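Long-range contacts in chorismate mutase (Paraburkholderia phymatum, PDB 5TS9), which probably catalyses the rearrangement of chorismate to prephenate: residues Q31-W37 / A98-Q104; P17-M22 / S120-L125. Where two conformers were deposited one is given. Residue numbers count along the deposited sequence, not the author numbering.

Interaction 1 (Q31-W37 / A98-Q104)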
ATOM      1  N   GLN A  31     -15.267  -3.228   5.813  1.00 22.65           N
ATOM      2  CA  GLN A  31     -16.176  -4.366   5.894  1.00 22.96           C
ATOM      3  C   GLN A  31     -15.556  -5.635   5.318  1.00 16.71           C
ATOM      4  O   GLN A  31     -15.916  -6.735   5.751  1.00 20.89           O
ATOM      5  CB  GLN A  31     -17.495  -4.050   5.187  1.00 19.83           C
ATOM      6  CG  GLN A  31     -18.489  -3.236   6.024  1.00 18.28           C
ATOM      7  CD  GLN A  31     -19.246  -4.110   7.011  1.00 23.04           C
ATOM      8  OE1 GLN A  31     -19.354  -5.327   6.824  1.00 26.84           O
ATOM      9  NE2 GLN A  31     -19.786  -3.497   8.052  1.00 25.87           N
ATOM     10  N   VAL A  32     -14.659  -5.531   4.332  1.00 15.99           N
ATOM     11  CA  VAL A  32     -14.013  -6.759   3.862  1.00 16.60           C
ATOM     12  C   VAL A  32     -13.073  -7.315   4.941  1.00 18.53           C
ATOM     13  O   VAL A  32     -13.014  -8.532   5.168  1.00 17.23           O
ATOM     14  CB  VAL A  32     -13.294  -6.508   2.528  1.00 15.58           C
ATOM     15  CG1 VAL A  32     -12.372  -7.689   2.200  1.00 16.96           C
ATOM     16  CG2 VAL A  32     -14.346  -6.277   1.384  1.00 16.82           C
ATOM     17  N   ALA A  33     -12.369  -6.432   5.650  1.00 16.89           N
ATOM     18  CA  ALA A  33     -11.529  -6.852   6.776  1.00 19.69           C
ATOM     19  C   ALA A  33     -12.340  -7.610   7.825  1.00 18.83           C
ATOM     20  O   ALA A  33     -11.919  -8.668   8.295  1.00 24.88           O
ATOM     21  CB  ALA A  33     -10.855  -5.635   7.411  1.00 14.99           C
ATOM     22  N   LEU A  34     -13.502  -7.076   8.205  1.00 17.09           N
ATOM     23  CA  LEU A  34     -14.373  -7.764   9.167  1.00 17.54           C
ATOM     24  C   LEU A  34     -14.712  -9.172   8.704  1.00 27.33           C
ATOM     25  O   LEU A  34     -14.657 -10.134   9.486  1.00 24.48           O
ATOM     26  CB  LEU A  34     -15.665  -6.968   9.365  1.00 21.14           C
ATOM     27  CG  LEU A  34     -15.596  -5.614  10.064  1.00 23.03           C
ATOM     28  CD1 LEU A  34     -16.972  -4.913  10.001  1.00 24.76           C
ATOM     29  CD2 LEU A  34     -15.111  -5.787  11.515  1.00 18.82           C
ATOM     30  N   SER A  35     -15.103  -9.305   7.436  1.00 24.81           N
ATOM     31  CA  SER A  35     -15.468 -10.612   6.917  1.00 22.58           C
ATOM     32  C   SER A  35     -14.288 -11.568   6.964  1.00 21.44           C
ATOM     33  O   SER A  35     -14.441 -12.747   7.302  1.00 21.04           O
ATOM     34  CB  SER A  35     -15.983 -10.476   5.487  1.00 28.14           C
ATOM     35  OG  SER A  35     -16.145 -11.763   4.907  1.00 29.90           O
ATOM     36  N   LYS A  36     -13.100 -11.084   6.607  1.00 24.60           N
ATOM     37  CA  LYS A  36     -11.924 -11.943   6.625  1.00 18.17           C
ATOM     38  C   LYS A  36     -11.482 -12.246   8.052  1.00 20.27           C
ATOM     39  O   LYS A  36     -10.931 -13.317   8.308  1.00 20.97           O
ATOM     40  CB  LYS A  36     -10.801 -11.300   5.815  1.00 21.70           C
ATOM     41  CG  LYS A  36     -11.097 -11.368   4.313  1.00 20.94           C
ATOM     42  CD  LYS A  36     -10.012 -10.733   3.479  1.00 21.83           C
ATOM     43  CE  LYS A  36     -10.349 -10.840   1.978  1.00 23.47           C
ATOM     44  NZ  LYS A  36      -9.579  -9.777   1.209  1.00 25.05           N
ATOM     45  N   TRP A  37     -11.743 -11.336   8.991  1.00 17.99           N
ATOM     46  CA  TRP A  37     -11.531 -11.630  10.402  1.00 18.43           C
ATOM     47  C   TRP A  37     -12.448 -12.763  10.872  1.00 19.96           C
ATOM     48  O   TRP A  37     -12.011 -13.660  11.602  1.00 26.47           O
ATOM     49  CB  TRP A  37     -11.757 -10.356  11.236  1.00 17.98           C
ATOM     50  CG  TRP A  37     -11.769 -10.574  12.756  1.00 20.34           C
ATOM     51  CD1 TRP A  37     -12.847 -10.904  13.543  1.00 25.79           C
ATOM     52  CD2 TRP A  37     -10.649 -10.459  13.642  1.00 25.15           C
ATOM     53  NE1 TRP A  37     -12.453 -11.009  14.863  1.00 25.16           N
ATOM     54  CE2 TRP A  37     -11.110 -10.744  14.945  1.00 28.58           C
ATOM     55  CE3 TRP A  37      -9.293 -10.150  13.453  1.00 19.50           C
ATOM     56  CZ2 TRP A  37     -10.265 -10.714  16.061  1.00 29.85           C
ATOM     57  CZ3 TRP A  37      -8.461 -10.117  14.560  1.00 20.93           C
ATOM     58  CH2 TRP A  37      -8.948 -10.407  15.848  1.00 24.00           C
ATOM     59  N   ALA A  98     -12.115  -7.677  17.030  1.00 30.83           N
ATOM     60  CA  ALA A  98     -12.502  -6.723  16.011  1.00 18.91           C
ATOM     61  C   ALA A  98     -13.762  -5.996  16.447  1.00 22.77           C
ATOM     62  O   ALA A  98     -14.510  -6.495  17.294  1.00 25.79           O
ATOM     63  CB  ALA A  98     -12.747  -7.443  14.685  1.00 19.89           C
ATOM     64  N   PRO A  99     -14.032  -4.803  15.903  1.00 22.94           N
ATOM     65  CA  PRO A  99     -15.277  -4.095  16.251  1.00 21.48           C
ATOM     66  C   PRO A  99     -16.514  -4.962  16.025  1.00 27.65           C
ATOM     67  O   PRO A  99     -16.523  -5.874  15.192  1.00 24.68           O
ATOM     68  CB  PRO A  99     -15.264  -2.867  15.325  1.00 24.30           C
ATOM     69  CG  PRO A  99     -14.091  -3.018  14.417  1.00 26.64           C
ATOM     70  CD  PRO A  99     -13.149  -3.989  15.044  1.00 24.81           C
ATOM     71  N   ALA A 100     -17.559  -4.689  16.804  1.00 27.93           N
ATOM     72  CA  ALA A 100     -18.838  -5.379  16.684  1.00 34.98           C
ATOM     73  C   ALA A 100     -19.749  -4.790  15.592  1.00 36.22           C
ATOM     74  O   ALA A 100     -20.960  -5.026  15.622  1.00 36.94           O
ATOM     75  CB  ALA A 100     -19.576  -5.359  18.025  1.00 30.36           C
ATOM     76  N   THR A 101     -19.207  -4.025  14.663  1.00 31.31           N
ATOM     77  CA  THR A 101     -19.995  -3.503  13.558  1.00 35.86           C
ATOM     78  C   THR A 101     -20.752  -4.636  12.861  1.00 36.39           C
ATOM     79  O   THR A 101     -20.177  -5.708  12.615  1.00 30.03           O
ATOM     80  CB  THR A 101     -19.077  -2.802  12.557  1.00 34.23           C
ATOM     81  OG1 THR A 101     -18.164  -1.956  13.263  1.00 34.76           O
ATOM     82  CG2 THR A 101     -19.886  -1.977  11.572  1.00 34.03           C
ATOM     83  N   PRO A 102     -22.038  -4.449  12.545  1.00 37.57           N
ATOM     84  CA  PRO A 102     -22.752  -5.463  11.756  1.00 41.74           C
ATOM     85  C   PRO A 102     -22.089  -5.691  10.400  1.00 31.87           C
ATOM     86  O   PRO A 102     -21.630  -4.759   9.734  1.00 28.47           O
ATOM     87  CB  PRO A 102     -24.169  -4.882  11.617  1.00 47.46           C
ATOM     88  CG  PRO A 102     -24.089  -3.450  12.145  1.00 42.98           C
ATOM     89  CD  PRO A 102     -22.956  -3.442  13.109  1.00 36.84           C
ATOM     90  N   ARG A 103     -22.004  -6.960  10.019  1.00 30.76           N
ATOM     91  CA  ARG A 103     -21.351  -7.333   8.772  1.00 29.65           C
ATOM     92  C   ARG A 103     -22.323  -7.186   7.608  1.00 36.10           C
ATOM     93  O   ARG A 103     -23.496  -7.552   7.707  1.00 34.03           O
ATOM     94  CB  ARG A 103     -20.848  -8.771   8.840  1.00 31.81           C
ATOM     95  CG  ARG A 103     -19.440  -8.924   9.392  1.00 40.57           C
ATOM     96  CD  ARG A 103     -19.305  -8.339  10.803  1.00 35.61           C
ATOM     97  NE  ARG A 103     -18.231  -9.002  11.537  1.00 30.54           N
ATOM     98  CZ  ARG A 103     -17.727  -8.564  12.683  1.00 27.84           C
ATOM     99  NH1 ARG A 103     -18.186  -7.454  13.242  1.00 24.52           N
ATOM    100  NH2 ARG A 103     -16.756  -9.236  13.269  1.00 26.20           N
ATOM    101  N   GLN A 104     -21.828  -6.644   6.504  1.00 31.93           N
ATOM    102  CA  GLN A 104     -22.599  -6.515   5.273  1.00 30.64           C
ATOM    103  C   GLN A 104     -22.188  -7.630   4.315  1.00 24.21           C
ATOM    104  O   GLN A 104     -20.991  -7.887   4.148  1.00 31.85           O
ATOM    105  CB  GLN A 104     -22.353  -5.140   4.644  1.00 29.95           C
ATOM    106  CG  GLN A 104     -22.832  -3.961   5.516  1.00 37.33           C
ATOM    107  CD  GLN A 104     -22.233  -2.627   5.080  1.00 39.17           C
ATOM    108  OE1 GLN A 104     -21.766  -2.488   3.953  1.00 42.83           O
ATOM    109  NE2 GLN A 104     -22.222  -1.647   5.985  1.00 37.95           N
TER
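Residues 31-37 belong to helix 16-39, whereas 98-104 are an irregular, largely extended part of the connection between helices 67-95 and 106-128, so the contact lays an interhelical loop against a helix; the CA atoms come nearest at Gln31 and Arg103, 6.6 Å apart. Gln31, Leu34 and Trp37, spaced three residues apart, share the helix face that meets the loop. The Gln31 amide suits a bare backbone because it both gives and accepts: NE2 donates to Pro102 O (2.8 Å) while OE1 accepts from Gln104 N (2.8 Å). Leu34 fills the middle, with CD1 3.9 Å from Thr101 CB and CD2 over one face of the Arg103 guanidinium. Ala98, with only a methyl, brings its CB directly over the face of the Trp37 five-membered ring, 3.5 Å from its centroid, a CH-pi contact. Arg103 NH1 donates to Pro99 O (3.0 Å) and Thr101 O (2.7 Å), and NE forms a salt bridge with Asp38. The Gln31 amide thus fastens loop to helix, while the Arg103 guanidinium holds the loop's own carbonyls together.

Interaction 2 (P17-M22 / S120-L125)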
ATOM      1  N   PRO A  17     -14.740  15.210  -6.740  1.00 24.10           N
ATOM      2  CA  PRO A  17     -15.641  14.071  -6.998  1.00 22.65           C
ATOM      3  C   PRO A  17     -14.910  12.774  -7.339  1.00 24.70           C
ATOM      4  O   PRO A  17     -15.334  11.694  -6.904  1.00 22.13           O
ATOM      5  CB  PRO A  17     -16.514  14.572  -8.164  1.00 24.02           C
ATOM      6  CG  PRO A  17     -16.483  16.060  -8.047  1.00 24.89           C
ATOM      7  CD  PRO A  17     -15.081  16.369  -7.590  1.00 24.72           C
ATOM      8  N   LEU A  18     -13.812  12.842  -8.092  1.00 19.88           N
ATOM      9  CA  LEU A  18     -13.026  11.640  -8.353  1.00 18.93           C
ATOM     10  C   LEU A  18     -12.442  11.072  -7.061  1.00 20.79           C
ATOM     11  O   LEU A  18     -12.561   9.869  -6.785  1.00 17.90           O
ATOM     12  CB  LEU A  18     -11.915  11.956  -9.361  1.00 19.73           C
ATOM     13  CG  LEU A  18     -10.866  10.864  -9.641  1.00 18.41           C
ATOM     14  CD1 LEU A  18     -11.541   9.584 -10.048  1.00 18.29           C
ATOM     15  CD2 LEU A  18      -9.919  11.343 -10.738  1.00 19.03           C
ATOM     16  N   VAL A  19     -11.815  11.930  -6.245  1.00 18.00           N
ATOM     17  CA  VAL A  19     -11.183  11.478  -5.001  1.00 16.83           C
ATOM     18  C   VAL A  19     -12.237  10.965  -4.034  1.00 19.13           C
ATOM     19  O   VAL A  19     -12.005  10.013  -3.287  1.00 15.90           O
ATOM     20  CB  VAL A  19     -10.342  12.625  -4.395  1.00 21.13           C
ATOM     21  CG1 VAL A  19      -9.833  12.284  -2.984  1.00 20.43           C
ATOM     22  CG2 VAL A  19      -9.166  12.936  -5.304  1.00 20.47           C
ATOM     23  N   ARG A  20     -13.421  11.576  -4.049  1.00 19.13           N
ATOM     24  CA  ARG A  20     -14.519  11.091  -3.224  1.00 25.24           C
ATOM     25  C   ARG A  20     -14.916   9.666  -3.616  1.00 17.53           C
ATOM     26  O   ARG A  20     -15.124   8.816  -2.750  1.00 19.46           O
ATOM     27  CB  ARG A  20     -15.697  12.059  -3.358  1.00 25.29           C
ATOM     28  CG  ARG A  20     -16.754  11.942  -2.296  1.00 37.81           C
ATOM     29  CD  ARG A  20     -17.785  13.050  -2.519  1.00 50.97           C
ATOM     30  NE  ARG A  20     -17.347  14.366  -2.042  1.00 55.01           N
ATOM     31  CZ  ARG A  20     -17.631  15.515  -2.653  1.00 58.44           C
ATOM     32  NH1 ARG A  20     -18.323  15.518  -3.786  1.00 61.07           N
ATOM     33  NH2 ARG A  20     -17.219  16.665  -2.138  1.00 62.25           N
ATOM     34  N   SER A  21     -15.004   9.377  -4.920  1.00 19.05           N
ATOM     35  CA  SER A  21     -15.391   8.036  -5.340  0.56 17.34           C
ATOM     36  C   SER A  21     -14.345   7.007  -4.921  1.00 22.00           C
ATOM     37  O   SER A  21     -14.690   5.913  -4.453  1.00 22.24           O
ATOM     38  CB  SER A  21     -15.626   8.005  -6.853  0.56 19.55           C
ATOM     39  OG  SER A  21     -14.492   8.465  -7.569  0.56 19.46           O
ATOM     40  N   MET A  22     -13.058   7.342  -5.057  1.00 21.49           N
ATOM     41  CA  MET A  22     -12.010   6.439  -4.579  1.00 16.06           C
ATOM     42  C   MET A  22     -12.087   6.268  -3.070  1.00 16.04           C
ATOM     43  O   MET A  22     -11.875   5.160  -2.558  1.00 17.72           O
ATOM     44  CB  MET A  22     -10.631   6.965  -4.982  1.00 14.70           C
ATOM     45  CG  MET A  22     -10.381   6.957  -6.485  1.00 15.20           C
ATOM     46  SD  MET A  22      -8.691   7.539  -6.873  1.00 17.10           S
ATOM     47  CE  MET A  22      -8.668   7.292  -8.665  1.00 16.39           C
ATOM     48  N   SER A 120     -18.441   4.864 -11.497  1.00 28.60           N
ATOM     49  CA  SER A 120     -18.371   6.259 -11.076  0.53 28.19           C
ATOM     50  C   SER A 120     -16.936   6.767 -11.073  1.00 27.53           C
ATOM     51  O   SER A 120     -16.698   7.936 -11.394  1.00 26.28           O
ATOM     52  CB  SER A 120     -19.000   6.435  -9.699  0.53 29.17           C
ATOM     53  OG  SER A 120     -18.111   6.011  -8.689  0.53 25.01           O
ATOM     54  N   ILE A 121     -15.969   5.915 -10.732  1.00 21.38           N
ATOM     55  CA  ILE A 121     -14.569   6.319 -10.793  1.00 21.88           C
ATOM     56  C   ILE A 121     -14.168   6.599 -12.237  1.00 25.14           C
ATOM     57  O   ILE A 121     -13.526   7.610 -12.539  1.00 20.09           O
ATOM     58  CB  ILE A 121     -13.672   5.237 -10.171  1.00 18.12           C
ATOM     59  CG1 ILE A 121     -13.778   5.263  -8.642  1.00 17.86           C
ATOM     60  CG2 ILE A 121     -12.250   5.428 -10.661  1.00 17.81           C
ATOM     61  CD1 ILE A 121     -13.173   4.039  -7.957  1.00 16.50           C
ATOM     62  N   MET A 122     -14.536   5.698 -13.148  1.00 21.49           N
ATOM     63  CA  MET A 122     -14.232   5.925 -14.558  1.00 28.19           C
ATOM     64  C   MET A 122     -14.970   7.142 -15.100  1.00 24.08           C
ATOM     65  O   MET A 122     -14.402   7.913 -15.881  1.00 26.22           O
ATOM     66  CB  MET A 122     -14.552   4.675 -15.374  1.00 22.47           C
ATOM     67  CG  MET A 122     -13.545   3.532 -15.104  1.00 27.18           C
ATOM     68  SD  MET A 122     -13.805   2.149 -16.211  1.00 31.83           S
ATOM     69  CE  MET A 122     -12.608   0.983 -15.599  1.00 28.39           C
ATOM     70  N   GLN A 123     -16.225   7.346 -14.696  1.00 23.15           N
ATOM     71  CA  GLN A 123     -16.934   8.530 -15.177  1.00 26.21           C
ATOM     72  C   GLN A 123     -16.255   9.802 -14.687  1.00 24.83           C
ATOM     73  O   GLN A 123     -16.123  10.777 -15.436  1.00 26.36           O
ATOM     74  CB  GLN A 123     -18.397   8.496 -14.730  1.00 30.69           C
ATOM     75  CG  GLN A 123     -19.189   9.745 -15.142  1.00 41.26           C
ATOM     76  CD  GLN A 123     -19.204   9.961 -16.655  1.00 54.20           C
ATOM     77  OE1 GLN A 123     -18.621  10.928 -17.162  1.00 61.14           O
ATOM     78  NE2 GLN A 123     -19.867   9.062 -17.382  1.00 51.56           N
ATOM     79  N   ASN A 124     -15.802   9.796 -13.431  1.00 22.58           N
ATOM     80  CA  ASN A 124     -15.097  10.944 -12.867  1.00 22.24           C
ATOM     81  C   ASN A 124     -13.725  11.140 -13.509  1.00 24.23           C
ATOM     82  O   ASN A 124     -13.299  12.280 -13.725  1.00 23.32           O
ATOM     83  CB  ASN A 124     -14.959  10.756 -11.356  1.00 21.08           C
ATOM     84  CG  ASN A 124     -16.288  10.909 -10.635  1.00 41.58           C
ATOM     85  OD1 ASN A 124     -17.192  11.571 -11.138  1.00 41.39           O
ATOM     86  ND2 ASN A 124     -16.413  10.304  -9.464  1.00 40.00           N
ATOM     87  N   LEU A 125     -13.002  10.050 -13.783  1.00 22.87           N
ATOM     88  CA  LEU A 125     -11.722  10.169 -14.487  1.00 26.67           C
ATOM     89  C   LEU A 125     -11.896  10.859 -15.826  1.00 30.07           C
ATOM     90  O   LEU A 125     -11.126  11.761 -16.193  1.00 29.32           O
ATOM     91  CB  LEU A 125     -11.124   8.787 -14.705  1.00 27.84           C
ATOM     92  CG  LEU A 125     -10.229   8.228 -13.626  1.00 29.08           C
ATOM     93  CD1 LEU A 125     -10.149   6.722 -13.807  1.00 30.66           C
ATOM     94  CD2 LEU A 125      -8.870   8.876 -13.725  1.00 27.56           C
TER
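Two helices of this all-helical, chorismate mutase type II-related fold pack here almost antiparallel, their local axes 8.8 Å apart at an angle of 162°. Pro17 comes first, at the edge, where its ring CB lies 4.3 Å from Asn124 OD1. Leu18 follows at the tightest backbone approach, its CA 5.0 Å from that of Asn124; its branched end reaches into the apolar side of the interface, CD2 lying 4.0 Å from Leu125 CD2 and CD1 4.3 Å from Ile121 CG2. Val19 points away and packs on helix 137-151. One turn on from Pro17, Ser21 points toward the partner helix, and its short side chain leaves room for Ile121 and Asn124. Met22 sends its flexible chain along the apolar side, CG 4.3 Å from Ile121 CD1, while helix 67-95 meets Met22 through Gln77 and Ile121 through Phe74. The polar element is compact: Ser21 OG donates to Leu18 O in its own helix (2.5 Å) and accepts a weak, 3.3 Å hydrogen bond from Asn124 ND2.

Helix 16-39 takes part in both contacts, meeting helix 106-128 in interaction 2 and the loop that leads into that same helix in interaction 1. The contact centres are about 25 Å apart on opposite sides of the chain's centre, with about 12 Å between nearest atoms. Along the chain the order is 17-22, 31-37, 98-104, 120-125, so interaction 1 is nested inside the loop closed by interaction 2. Helix 67-95 touches both sites. Helix 16-39 is thus held to helix 106-128 itself near its start, in a buried contact with its centre about 10 Å from the centre of the chain, and to the preceding loop nearer its end, in a more exposed contact centred about 18 Å from it.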